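Local coordinates for CYTH domain-containing protein (Pyrococcus horikoshii, PDB 2DC4), which is of unknown function but, as a CYTH-domain protein of the adenylyl cyclase class IV-like family, probably binds or processes a triphosphate-containing substrate, at residues Asp13-Ile18 and Phe112-Val117; Val34-Pro39 and Leu44-Ile49; Asn108-Glu113 and Trp141-Arg146; Ile126-Ser131 and Lys137-Asp142. All blocks are in the same frame, centred on the assembly; numbering follows the deposited sequence.

Contact 1. Residues Asp13-Ile18 and Phe112-Val117; sequences DIKRKI and FELNRV
Ile14, Lys15 and Ile18 of helix 11-21 rest on Leu114 and Phe112 of strand 110-117. The helix thereby packs against the outer wall of the eight-stranded antiparallel barrel, the tunnel fold of CYTH proteins. The two segments run almost antiparallel (162°), with axes 10.2 Å apart at closest, a spacing filled by apolar side chains; no hydrogen bond crosses. Ile14 comes first. Its CG1 lies opposite the backbone N (chi1 -156°), which sets CG2 in the crowded position between N and the carbonyl carbon; there CG2 meets Leu114 CD1 at 3.5 Å, tighter than ordinary van der Waals contact. Lys15 contributes only the root of its chain, CB lying 3.7 Å from Leu114 CD2, while its extended remainder leads away and bends at the last torsion to a salt bridge with Glu19. Ile14 CG2 also touches Leu114 CD2, so both Leu114 methyls meet the helix, CD2 between Ile14 CG2 and Lys15 CB. Ile18, a turn beyond Ile14, reaches Phe112, which is also covered by Leu21 and Leu147. Ile18 CG2 stands 4.2 Å above one face of the Phe112 ring, displaced toward the rim, while Ile18 CD1 lies 4.2 Å from Phe112 CB.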
# COMPACT_ATOMS: atom_id res chain seq x y z
N ASP A 13 31.80 -7.34 -18.06
CA ASP A 13 33.07 -7.12 -17.38
C ASP A 13 32.92 -6.98 -15.87
O ASP A 13 33.63 -7.63 -15.10
CB ASP A 13 33.76 -5.87 -17.94
CG ASP A 13 33.99 -5.95 -19.44
OD1 ASP A 13 34.49 -7.00 -19.92
OD2 ASP A 13 33.69 -4.96 -20.15
N ILE A 14 31.99 -6.14 -15.44
CA ILE A 14 31.80 -5.92 -14.01
C ILE A 14 31.21 -7.13 -13.28
O ILE A 14 31.52 -7.37 -12.12
CB ILE A 14 30.93 -4.67 -13.75
CG1 ILE A 14 31.22 -4.12 -12.35
CG2 ILE A 14 29.45 -5.00 -13.91
CD1 ILE A 14 32.62 -3.54 -12.20
N LYS A 15 30.37 -7.90 -13.97
CA LYS A 15 29.78 -9.09 -13.37
C LYS A 15 30.93 -10.03 -13.04
O LYS A 15 31.00 -10.61 -11.96
CB LYS A 15 28.81 -9.76 -14.35
CG LYS A 15 28.15 -11.03 -13.83
CD LYS A 15 27.09 -11.54 -14.80
CE LYS A 15 26.39 -12.80 -14.29
NZ LYS A 15 27.31 -13.97 -14.21
N ARG A 16 31.85 -10.17 -13.99
CA ARG A 16 33.02 -11.01 -13.81
C ARG A 16 33.87 -10.53 -12.63
O ARG A 16 34.32 -11.34 -11.82
CB ARG A 16 33.87 -11.01 -15.09
CG ARG A 16 35.13 -11.86 -15.00
CD ARG A 16 35.85 -11.98 -16.35
NE ARG A 16 34.97 -11.79 -17.50
CZ ARG A 16 35.09 -10.80 -18.37
NH1 ARG A 16 36.06 -9.90 -18.24
NH2 ARG A 16 34.24 -10.70 -19.39
N LYS A 17 34.06 -9.22 -12.52
CA LYS A 17 34.85 -8.66 -11.43
C LYS A 17 34.20 -8.89 -10.07
O LYS A 17 34.86 -9.27 -9.11
CB LYS A 17 35.08 -7.16 -11.62
CG LYS A 17 36.01 -6.79 -12.76
CD LYS A 17 37.46 -7.19 -12.47
CE LYS A 17 38.12 -6.26 -11.46
NZ LYS A 17 39.58 -6.52 -11.37
N ILE A 18 32.89 -8.65 -9.99
CA ILE A 18 32.17 -8.83 -8.74
C ILE A 18 32.28 -10.28 -8.27
O ILE A 18 32.47 -10.55 -7.09
CB ILE A 18 30.69 -8.43 -8.90
CG1 ILE A 18 30.58 -6.91 -9.04
CG2 ILE A 18 29.87 -8.91 -7.70
CD1 ILE A 18 29.22 -6.42 -9.49
N PHE A 112 25.64 -5.33 -4.00
CA PHE A 112 25.88 -4.93 -5.37
C PHE A 112 24.60 -5.17 -6.15
O PHE A 112 24.04 -6.27 -6.10
CB PHE A 112 26.99 -5.78 -6.01
CG PHE A 112 28.31 -5.70 -5.29
CD1 PHE A 112 28.62 -6.60 -4.28
CD2 PHE A 112 29.23 -4.71 -5.62
CE1 PHE A 112 29.83 -6.52 -3.60
CE2 PHE A 112 30.45 -4.62 -4.95
CZ PHE A 112 30.75 -5.53 -3.93
N GLU A 113 24.11 -4.15 -6.84
CA GLU A 113 22.92 -4.32 -7.65
C GLU A 113 23.35 -3.99 -9.07
O GLU A 113 23.54 -2.82 -9.41
CB GLU A 113 21.80 -3.37 -7.20
CG GLU A 113 21.44 -3.48 -5.72
CD GLU A 113 20.23 -2.65 -5.34
OE1 GLU A 113 20.12 -1.49 -5.79
OE2 GLU A 113 19.39 -3.15 -4.56
N LEU A 114 23.52 -5.03 -9.89
CA LEU A 114 23.93 -4.86 -11.28
C LEU A 114 22.66 -4.82 -12.10
O LEU A 114 21.97 -5.83 -12.24
CB LEU A 114 24.83 -6.02 -11.70
CG LEU A 114 25.41 -5.97 -13.11
CD1 LEU A 114 26.06 -4.61 -13.35
CD2 LEU A 114 26.43 -7.10 -13.27
N ASN A 115 22.37 -3.65 -12.65
CA ASN A 115 21.14 -3.44 -13.40
C ASN A 115 21.24 -3.28 -14.90
O ASN A 115 22.04 -2.48 -15.39
CB ASN A 115 20.42 -2.21 -12.86
CG ASN A 115 20.17 -2.29 -11.38
OD1 ASN A 115 19.48 -3.19 -10.91
ND2 ASN A 115 20.72 -1.34 -10.63
N ARG A 116 20.42 -4.03 -15.63
CA ARG A 116 20.35 -3.88 -17.08
C ARG A 116 19.01 -3.18 -17.23
O ARG A 116 17.95 -3.81 -17.16
CB ARG A 116 20.36 -5.25 -17.76
CG ARG A 116 21.54 -6.11 -17.34
CD ARG A 116 22.02 -7.02 -18.44
NE ARG A 116 22.78 -6.29 -19.45
CZ ARG A 116 23.37 -6.86 -20.50
NH1 ARG A 116 23.26 -8.17 -20.69
NH2 ARG A 116 24.07 -6.12 -21.34
N VAL A 117 19.07 -1.87 -17.42
CA VAL A 117 17.87 -1.01 -17.48
C VAL A 117 17.39 -0.74 -18.91
O VAL A 117 18.10 -0.17 -19.74
CB VAL A 117 18.17 0.33 -16.80
CG1 VAL A 117 16.88 1.14 -16.72
CG2 VAL A 117 18.71 0.11 -15.41

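Contact 2. Residues Val34-Pro39 and Leu44-Ile49; sequences VYFELP and LRVRKI
Val34 and Val46, an antiparallel hydrogen-bonded pair in the hairpin of strands 24-36 and 42-49, exchange two backbone bonds: Val34 N to Val46 O, almost straight at 2.9 Å, and Val46 N to Val34 O at 3.0 Å. Phe36 N bonds to Leu44 O at 2.8 Å, and beyond it a water bridges Phe36 O and Leu44 N. Arg45 CB sits 3.8 Å over the Tyr35 ring centroid, a CH-pi contact within the non-hydrogen-bonded pair. Arg45 CG lies between its backbone N and carbonyl carbon (chi1 72°), and the straight chain carries CD over the phenol end. The guanidinium stands nearly perpendicular to the ring (80°), and Arg45 NH1 gives Tyr35 OH a bent bond (2.9 Å, 146°). A phenylalanine in place of Tyr35 would probably leave NH1 without this acceptor and the guanidinium freer to turn. On the other face Val46 CG2 meets the edge of the Phe36 ring; in the loop beyond, Leu38 CD1 lies 3.5 Å from Leu44 CB. This greasy side serves helix 80-89 and, through Leu86 and Leu90 of the second subunit, the dimer; the basic side, with Arg47 NH2 over the Arg45 guanidinium and Arg47 paired with Asp33, is consistent with an anion-binding tunnel.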
# COMPACT_ATOMS: atom_id res chain seq x y z
N VAL A 34 6.56 1.74 -11.56
CA VAL A 34 5.71 2.81 -12.07
C VAL A 34 5.88 3.98 -11.11
O VAL A 34 5.49 3.92 -9.94
CB VAL A 34 4.23 2.39 -12.15
CG1 VAL A 34 3.37 3.58 -12.53
CG2 VAL A 34 4.06 1.27 -13.16
N TYR A 35 6.51 5.05 -11.60
CA TYR A 35 6.76 6.23 -10.79
C TYR A 35 5.65 7.27 -10.86
O TYR A 35 5.03 7.45 -11.90
CB TYR A 35 8.07 6.91 -11.20
CG TYR A 35 9.31 6.22 -10.71
CD1 TYR A 35 9.80 5.08 -11.34
CD2 TYR A 35 10.01 6.72 -9.61
CE1 TYR A 35 10.96 4.45 -10.89
CE2 TYR A 35 11.17 6.10 -9.15
CZ TYR A 35 11.64 4.97 -9.79
OH TYR A 35 12.78 4.35 -9.34
N PHE A 36 5.44 7.95 -9.74
CA PHE A 36 4.43 8.99 -9.64
C PHE A 36 5.14 10.29 -9.28
O PHE A 36 5.95 10.32 -8.36
CB PHE A 36 3.40 8.62 -8.57
CG PHE A 36 2.46 7.55 -9.00
CD1 PHE A 36 1.35 7.86 -9.78
CD2 PHE A 36 2.71 6.22 -8.68
CE1 PHE A 36 0.50 6.86 -10.24
CE2 PHE A 36 1.86 5.21 -9.14
CZ PHE A 36 0.75 5.53 -9.92
N GLU A 37 4.81 11.35 -10.00
CA GLU A 37 5.45 12.64 -9.79
C GLU A 37 5.13 13.32 -8.46
O GLU A 37 3.98 13.58 -8.12
CB GLU A 37 5.11 13.58 -10.95
CG GLU A 37 5.69 14.98 -10.80
CD GLU A 37 5.70 15.74 -12.11
OE1 GLU A 37 4.68 15.71 -12.83
OE2 GLU A 37 6.73 16.38 -12.42
N LEU A 38 6.19 13.60 -7.71
CA LEU A 38 6.08 14.26 -6.42
C LEU A 38 6.97 15.49 -6.48
O LEU A 38 7.84 15.58 -7.35
CB LEU A 38 6.58 13.36 -5.29
CG LEU A 38 5.80 12.10 -4.94
CD1 LEU A 38 6.45 11.42 -3.75
CD2 LEU A 38 4.36 12.47 -4.63
N PRO A 39 6.77 16.45 -5.57
CA PRO A 39 7.63 17.63 -5.61
C PRO A 39 9.04 17.24 -5.20
O PRO A 39 9.24 16.31 -4.42
CB PRO A 39 6.97 18.56 -4.60
CG PRO A 39 6.39 17.61 -3.60
CD PRO A 39 5.78 16.54 -4.48
N LEU A 44 8.18 8.45 -5.59
CA LEU A 44 7.13 7.50 -5.23
C LEU A 44 6.96 6.52 -6.38
O LEU A 44 6.81 6.92 -7.53
CB LEU A 44 5.79 8.21 -4.99
CG LEU A 44 4.59 7.30 -4.66
CD1 LEU A 44 4.86 6.53 -3.37
CD2 LEU A 44 3.34 8.15 -4.52
N ARG A 45 6.98 5.23 -6.06
CA ARG A 45 6.81 4.24 -7.12
C ARG A 45 6.18 2.98 -6.59
O ARG A 45 6.20 2.69 -5.39
CB ARG A 45 8.16 3.88 -7.74
CG ARG A 45 9.02 3.04 -6.82
CD ARG A 45 10.39 2.70 -7.39
NE ARG A 45 11.14 1.91 -6.42
CZ ARG A 45 12.43 2.08 -6.16
NH1 ARG A 45 13.13 3.01 -6.80
NH2 ARG A 45 13.02 1.32 -5.24
N VAL A 46 5.58 2.23 -7.52
CA VAL A 46 4.99 0.94 -7.21
C VAL A 46 5.83 -0.03 -8.02
O VAL A 46 5.92 0.08 -9.24
CB VAL A 46 3.53 0.84 -7.69
CG1 VAL A 46 3.05 -0.59 -7.54
CG2 VAL A 46 2.65 1.79 -6.89
N ARG A 47 6.47 -0.97 -7.33
CA ARG A 47 7.32 -1.95 -7.99
C ARG A 47 6.71 -3.35 -8.04
O ARG A 47 6.12 -3.82 -7.07
CB ARG A 47 8.67 -2.04 -7.28
CG ARG A 47 9.50 -3.26 -7.68
CD ARG A 47 10.92 -3.19 -7.13
NE ARG A 47 11.66 -2.06 -7.69
CZ ARG A 47 12.83 -1.62 -7.24
NH1 ARG A 47 13.41 -2.22 -6.21
NH2 ARG A 47 13.42 -0.58 -7.81
N LYS A 48 6.87 -3.99 -9.20
CA LYS A 48 6.43 -5.36 -9.42
C LYS A 48 7.68 -6.16 -9.79
O LYS A 48 8.44 -5.76 -10.67
CB LYS A 48 5.43 -5.44 -10.57
CG LYS A 48 4.07 -4.89 -10.25
CD LYS A 48 3.13 -4.96 -11.45
CE LYS A 48 3.47 -3.91 -12.51
NZ LYS A 48 2.48 -3.90 -13.62
N ILE A 49 7.90 -7.28 -9.10
CA ILE A 49 9.03 -8.14 -9.41
C ILE A 49 8.33 -9.32 -10.05
O ILE A 49 7.81 -10.20 -9.38
CB ILE A 49 9.78 -8.58 -8.16
CG1 ILE A 49 10.14 -7.35 -7.32
CG2 ILE A 49 11.07 -9.32 -8.56
CD1 ILE A 49 10.91 -7.67 -6.05
O HOH W 1 8.59 9.80 -8.38

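Contact 3. Residues Asn108-Glu113 and Trp141-Arg146; sequences NNVTFE and WDVARR
The Phe112 ring meets Val143 at its edge: Val143 CG1 lies near the ring plane, 3.3 Å from CE2 and 3.4 Å from CZ, a close approach for carbon atoms. One face of the ring carries Val110 CG1, 3.7 Å above the plane and displaced toward the rim; the opposite face is the one turned to Ile18. The ring is therefore covered above, below and at its far edge. The second flat group, the guanidinium of Arg145, takes no part in the crossing: one of its faces lies over Asp142 CA, and its NH2 makes a salt bridge to Asp142 OD1 at 2.6 Å, within the same helix. Val143 splits its two methyls between neighbouring strand residues. Its CG1 stands opposite the backbone N (chi1 176°) and goes to Phe112, while CG2 lies 4.1 Å from Val110 CG2, the two valines overlapping flank to flank. In the fold, this is where helix 133-146 leans on the start of strand 110-117, on the outside of the CYTH barrel. Val110 points at the helix, whereas Phe112 reaches it with the far end of its ring. The contact is small, 111 Å² in all, and wholly apolar; the nearest alpha carbons, those of Val110 and Val143, are still 8.6 Å apart. On other sides of the same helix, Trp141 meets Phe7 edge-to-face and Ala144 packs on Ile126. Around the Phe112 ring the layer is continued by Leu124 and Tyr105 from the two adjoining strands, and by Leu21 and Leu147.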
# COMPACT_ATOMS: atom_id res chain seq x y z
N ASN A 108 29.52 -8.94 2.82
CA ASN A 108 29.50 -8.30 4.12
C ASN A 108 28.35 -7.29 4.18
O ASN A 108 27.20 -7.64 3.89
CB ASN A 108 30.83 -7.60 4.39
CG ASN A 108 32.01 -8.55 4.32
OD1 ASN A 108 31.99 -9.62 4.94
ND2 ASN A 108 33.04 -8.18 3.57
N ASN A 109 28.65 -6.05 4.54
CA ASN A 109 27.63 -5.02 4.64
C ASN A 109 27.42 -4.27 3.33
O ASN A 109 26.76 -3.23 3.29
CB ASN A 109 28.01 -4.03 5.75
CG ASN A 109 29.31 -3.31 5.47
OD1 ASN A 109 30.24 -3.89 4.90
ND2 ASN A 109 29.38 -2.06 5.87
N VAL A 110 27.98 -4.80 2.26
CA VAL A 110 27.84 -4.18 0.94
C VAL A 110 26.95 -5.02 0.03
O VAL A 110 27.03 -6.24 0.02
CB VAL A 110 29.22 -4.02 0.25
CG1 VAL A 110 29.05 -3.61 -1.21
CG2 VAL A 110 30.04 -2.97 0.99
N THR A 111 26.10 -4.33 -0.72
CA THR A 111 25.21 -4.99 -1.65
C THR A 111 25.49 -4.43 -3.04
O THR A 111 25.59 -3.22 -3.22
CB THR A 111 23.73 -4.74 -1.30
OG1 THR A 111 23.45 -5.28 -0.00
CG2 THR A 111 22.81 -5.41 -2.33
N PHE A 112 25.64 -5.33 -4.00
CA PHE A 112 25.88 -4.93 -5.37
C PHE A 112 24.60 -5.17 -6.15
O PHE A 112 24.04 -6.27 -6.10
CB PHE A 112 26.99 -5.78 -6.01
CG PHE A 112 28.31 -5.70 -5.29
CD1 PHE A 112 28.62 -6.60 -4.28
CD2 PHE A 112 29.23 -4.71 -5.62
CE1 PHE A 112 29.83 -6.52 -3.60
CE2 PHE A 112 30.45 -4.62 -4.95
CZ PHE A 112 30.75 -5.53 -3.93
N GLU A 113 24.11 -4.15 -6.84
CA GLU A 113 22.92 -4.32 -7.65
C GLU A 113 23.35 -3.99 -9.07
O GLU A 113 23.54 -2.82 -9.41
CB GLU A 113 21.80 -3.37 -7.20
CG GLU A 113 21.44 -3.48 -5.72
CD GLU A 113 20.23 -2.65 -5.34
OE1 GLU A 113 20.12 -1.49 -5.79
OE2 GLU A 113 19.39 -3.15 -4.56
N TRP A 141 33.61 3.37 -1.77
CA TRP A 141 34.72 3.68 -2.65
C TRP A 141 35.89 2.69 -2.60
O TRP A 141 36.56 2.47 -3.60
CB TRP A 141 35.19 5.13 -2.43
CG TRP A 141 34.29 6.07 -3.18
CD1 TRP A 141 33.27 6.81 -2.67
CD2 TRP A 141 34.25 6.24 -4.60
NE1 TRP A 141 32.58 7.43 -3.69
CE2 TRP A 141 33.16 7.09 -4.89
CE3 TRP A 141 35.02 5.74 -5.66
CZ2 TRP A 141 32.83 7.47 -6.19
CZ3 TRP A 141 34.69 6.11 -6.96
CH2 TRP A 141 33.60 6.97 -7.21
N ASP A 142 36.12 2.07 -1.45
CA ASP A 142 37.19 1.07 -1.37
C ASP A 142 36.79 -0.11 -2.25
O ASP A 142 37.62 -0.70 -2.95
CB ASP A 142 37.40 0.59 0.07
CG ASP A 142 38.20 1.58 0.90
OD1 ASP A 142 39.09 2.24 0.33
OD2 ASP A 142 37.94 1.68 2.12
N VAL A 143 35.50 -0.45 -2.21
CA VAL A 143 34.98 -1.55 -3.02
C VAL A 143 35.01 -1.16 -4.50
O VAL A 143 35.42 -1.95 -5.35
CB VAL A 143 33.52 -1.89 -2.63
CG1 VAL A 143 32.97 -2.97 -3.56
CG2 VAL A 143 33.47 -2.35 -1.19
N ALA A 144 34.58 0.05 -4.81
CA ALA A 144 34.56 0.51 -6.20
C ALA A 144 35.94 0.42 -6.84
O ALA A 144 36.09 -0.08 -7.95
CB ALA A 144 34.04 1.95 -6.27
N ARG A 145 36.96 0.93 -6.14
CA ARG A 145 38.32 0.90 -6.67
C ARG A 145 38.83 -0.53 -6.84
O ARG A 145 39.61 -0.82 -7.75
CB ARG A 145 39.25 1.69 -5.74
CG ARG A 145 38.85 3.17 -5.60
CD ARG A 145 40.00 4.03 -5.09
NE ARG A 145 40.44 3.66 -3.74
CZ ARG A 145 39.87 4.07 -2.62
NH1 ARG A 145 38.82 4.88 -2.65
NH2 ARG A 145 40.34 3.66 -1.45
N ARG A 146 38.38 -1.43 -5.97
CA ARG A 146 38.80 -2.81 -6.10
C ARG A 146 38.20 -3.41 -7.36
O ARG A 146 38.72 -4.38 -7.91
CB ARG A 146 38.38 -3.61 -4.87
CG ARG A 146 38.92 -5.02 -4.89
CD ARG A 146 38.98 -5.58 -3.50
NE ARG A 146 39.46 -6.96 -3.50
CZ ARG A 146 39.60 -7.68 -2.39
NH1 ARG A 146 39.30 -7.14 -1.22
NH2 ARG A 146 40.04 -8.93 -2.46

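Contact 4. Residues Ile126-Ser131 and Lys137-Asp142; sequences IEVITS and KKIIWD
At the end of strand 121-128 the chain turns back into helix 133-146, and Ile140 of that helix drops onto Ile126 and Val128 of the strand. The segment axes are inclined at 143° and pass within 8.2 Å, so the helix runs back across the strand that precedes it, without a hydrogen bond between them. Ile140 carries the contact with both branches. Its CG1 lies opposite the carbonyl carbon (chi1 -73°) and the chain continues straight to CD1, which comes to 3.4 Å from Ile126 O and 3.7 Å from Val128 CG1; CG2, the other branch, meets Ile126 CG2 at 3.9 Å. Were Ile140 an alanine, the loss of CG1, CG2 and CD1 would probably open a gap between the helix and the Ile126 and Val128 side chains and leave Ile139 as the main remaining contact of this segment with the strand. Val128 is divided: CG1 serves Ile140, while CG2 lies 4.2 Å from Ile139 CG2, the two side chains crossing at about a right angle. Farther along, Ile139 CD1 comes near Thr130, whose OG1 donates to Ile129 O at 2.6 Å from well above the carbonyl plane. Ile3 and Val5 of strand 2-8 extend the apolar layer beneath Ile140. Glu127, between the two apolar residues, points away from the helix, where its carboxylate lies close to those of Glu4 and Glu113. Apolar Ile126 and Val128 under the helix, with Glu127 on the other side, are consistent with the wall of a CYTH tunnel barrel.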
# COMPACT_ATOMS: atom_id res chain seq x y z
N ILE A 126 26.27 0.40 -5.82
CA ILE A 126 26.98 -0.20 -4.70
C ILE A 126 26.36 0.44 -3.47
O ILE A 126 26.44 1.66 -3.28
CB ILE A 126 28.50 0.10 -4.74
CG1 ILE A 126 29.10 -0.40 -6.06
CG2 ILE A 126 29.19 -0.58 -3.55
CD1 ILE A 126 30.62 -0.23 -6.15
N GLU A 127 25.73 -0.39 -2.65
CA GLU A 127 25.02 0.06 -1.46
C GLU A 127 25.68 -0.46 -0.18
O GLU A 127 26.18 -1.57 -0.12
CB GLU A 127 23.58 -0.45 -1.55
CG GLU A 127 22.71 0.42 -2.46
CD GLU A 127 21.29 -0.11 -2.45
OE1 GLU A 127 20.81 -0.46 -1.39
OE2 GLU A 127 20.69 -0.16 -3.52
N VAL A 128 25.66 0.35 0.87
CA VAL A 128 26.23 -0.08 2.14
C VAL A 128 25.29 0.28 3.27
O VAL A 128 24.53 1.24 3.18
CB VAL A 128 27.61 0.58 2.39
CG1 VAL A 128 27.45 2.08 2.52
CG2 VAL A 128 28.25 -0.00 3.64
N ILE A 129 25.32 -0.52 4.34
CA ILE A 129 24.49 -0.26 5.51
C ILE A 129 25.41 0.31 6.58
O ILE A 129 26.38 -0.33 6.97
CB ILE A 129 23.85 -1.56 6.02
CG1 ILE A 129 22.99 -2.19 4.93
CG2 ILE A 129 23.02 -1.28 7.27
CD1 ILE A 129 22.40 -3.54 5.30
N THR A 130 25.11 1.52 7.04
CA THR A 130 25.93 2.17 8.07
C THR A 130 25.19 3.29 8.78
O THR A 130 24.30 3.93 8.21
CB THR A 130 27.23 2.75 7.44
OG1 THR A 130 28.01 1.69 6.89
CG2 THR A 130 28.06 3.48 8.49
N SER A 131 25.55 3.53 10.04
CA SER A 131 24.93 4.58 10.83
C SER A 131 25.61 5.90 10.51
O SER A 131 25.05 6.97 10.74
CB SER A 131 25.06 4.28 12.32
OG SER A 131 24.38 3.09 12.67
N LYS A 137 30.34 5.86 2.70
CA LYS A 137 30.85 6.23 1.39
C LYS A 137 32.30 5.79 1.23
O LYS A 137 32.72 5.44 0.13
CB LYS A 137 30.73 7.74 1.17
CG LYS A 137 29.29 8.22 1.04
CD LYS A 137 29.21 9.64 0.50
CE LYS A 137 27.76 10.04 0.28
NZ LYS A 137 27.64 11.37 -0.38
N LYS A 138 33.05 5.78 2.32
CA LYS A 138 34.45 5.35 2.28
C LYS A 138 34.50 3.86 1.95
O LYS A 138 35.39 3.41 1.21
CB LYS A 138 35.14 5.61 3.62
CG LYS A 138 35.25 7.08 3.99
CD LYS A 138 35.95 7.26 5.33
CE LYS A 138 36.14 8.73 5.67
NZ LYS A 138 36.93 8.91 6.93
N ILE A 139 33.55 3.11 2.49
CA ILE A 139 33.51 1.68 2.23
C ILE A 139 33.14 1.43 0.78
O ILE A 139 33.73 0.58 0.11
CB ILE A 139 32.48 0.97 3.14
CG1 ILE A 139 32.95 1.04 4.60
CG2 ILE A 139 32.30 -0.47 2.70
CD1 ILE A 139 31.95 0.47 5.59
N ILE A 140 32.15 2.17 0.29
CA ILE A 140 31.70 2.03 -1.09
C ILE A 140 32.86 2.31 -2.04
O ILE A 140 33.07 1.57 -2.99
CB ILE A 140 30.53 2.98 -1.40
CG1 ILE A 140 29.26 2.45 -0.72
CG2 ILE A 140 30.33 3.10 -2.92
CD1 ILE A 140 28.05 3.34 -0.86
N TRP A 141 33.61 3.37 -1.77
CA TRP A 141 34.72 3.68 -2.65
C TRP A 141 35.89 2.69 -2.60
O TRP A 141 36.56 2.47 -3.60
CB TRP A 141 35.19 5.13 -2.43
CG TRP A 141 34.29 6.07 -3.18
CD1 TRP A 141 33.27 6.81 -2.67
CD2 TRP A 141 34.25 6.24 -4.60
NE1 TRP A 141 32.58 7.43 -3.69
CE2 TRP A 141 33.16 7.09 -4.89
CE3 TRP A 141 35.02 5.74 -5.66
CZ2 TRP A 141 32.83 7.47 -6.19
CZ3 TRP A 141 34.69 6.11 -6.96
CH2 TRP A 141 33.60 6.97 -7.21
N ASP A 142 36.12 2.07 -1.45
CA ASP A 142 37.19 1.07 -1.37
C ASP A 142 36.79 -0.11 -2.25
O ASP A 142 37.62 -0.70 -2.95
CB ASP A 142 37.40 0.59 0.07
CG ASP A 142 38.20 1.58 0.90
OD1 ASP A 142 39.09 2.24 0.33
OD2 ASP A 142 37.94 1.68 2.12

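How the contacts relate
Contacts 1, 3 and 4 share one patch of the barrel wall, where helices 11-21 and 133-146 lie over the neighbouring strands 110-117 and 121-128. Contacts 3 and 4 are closest, their centres about 7 Å apart on the same helix; contacts 1 and 3, about 11 Å apart between centres, share Phe112. The strands are joined by a probable hydrogen bond from Thr111 N to Glu127 O, 2.8 Å. Contact 2 lies on the opposite side of the chain's centre, about 24 to 27 Å from the others, centre to centre, where the second subunit packs. Between these sides, Glu113 and Glu127 from one and Arg45 and Arg47 from the other probably line the tunnel.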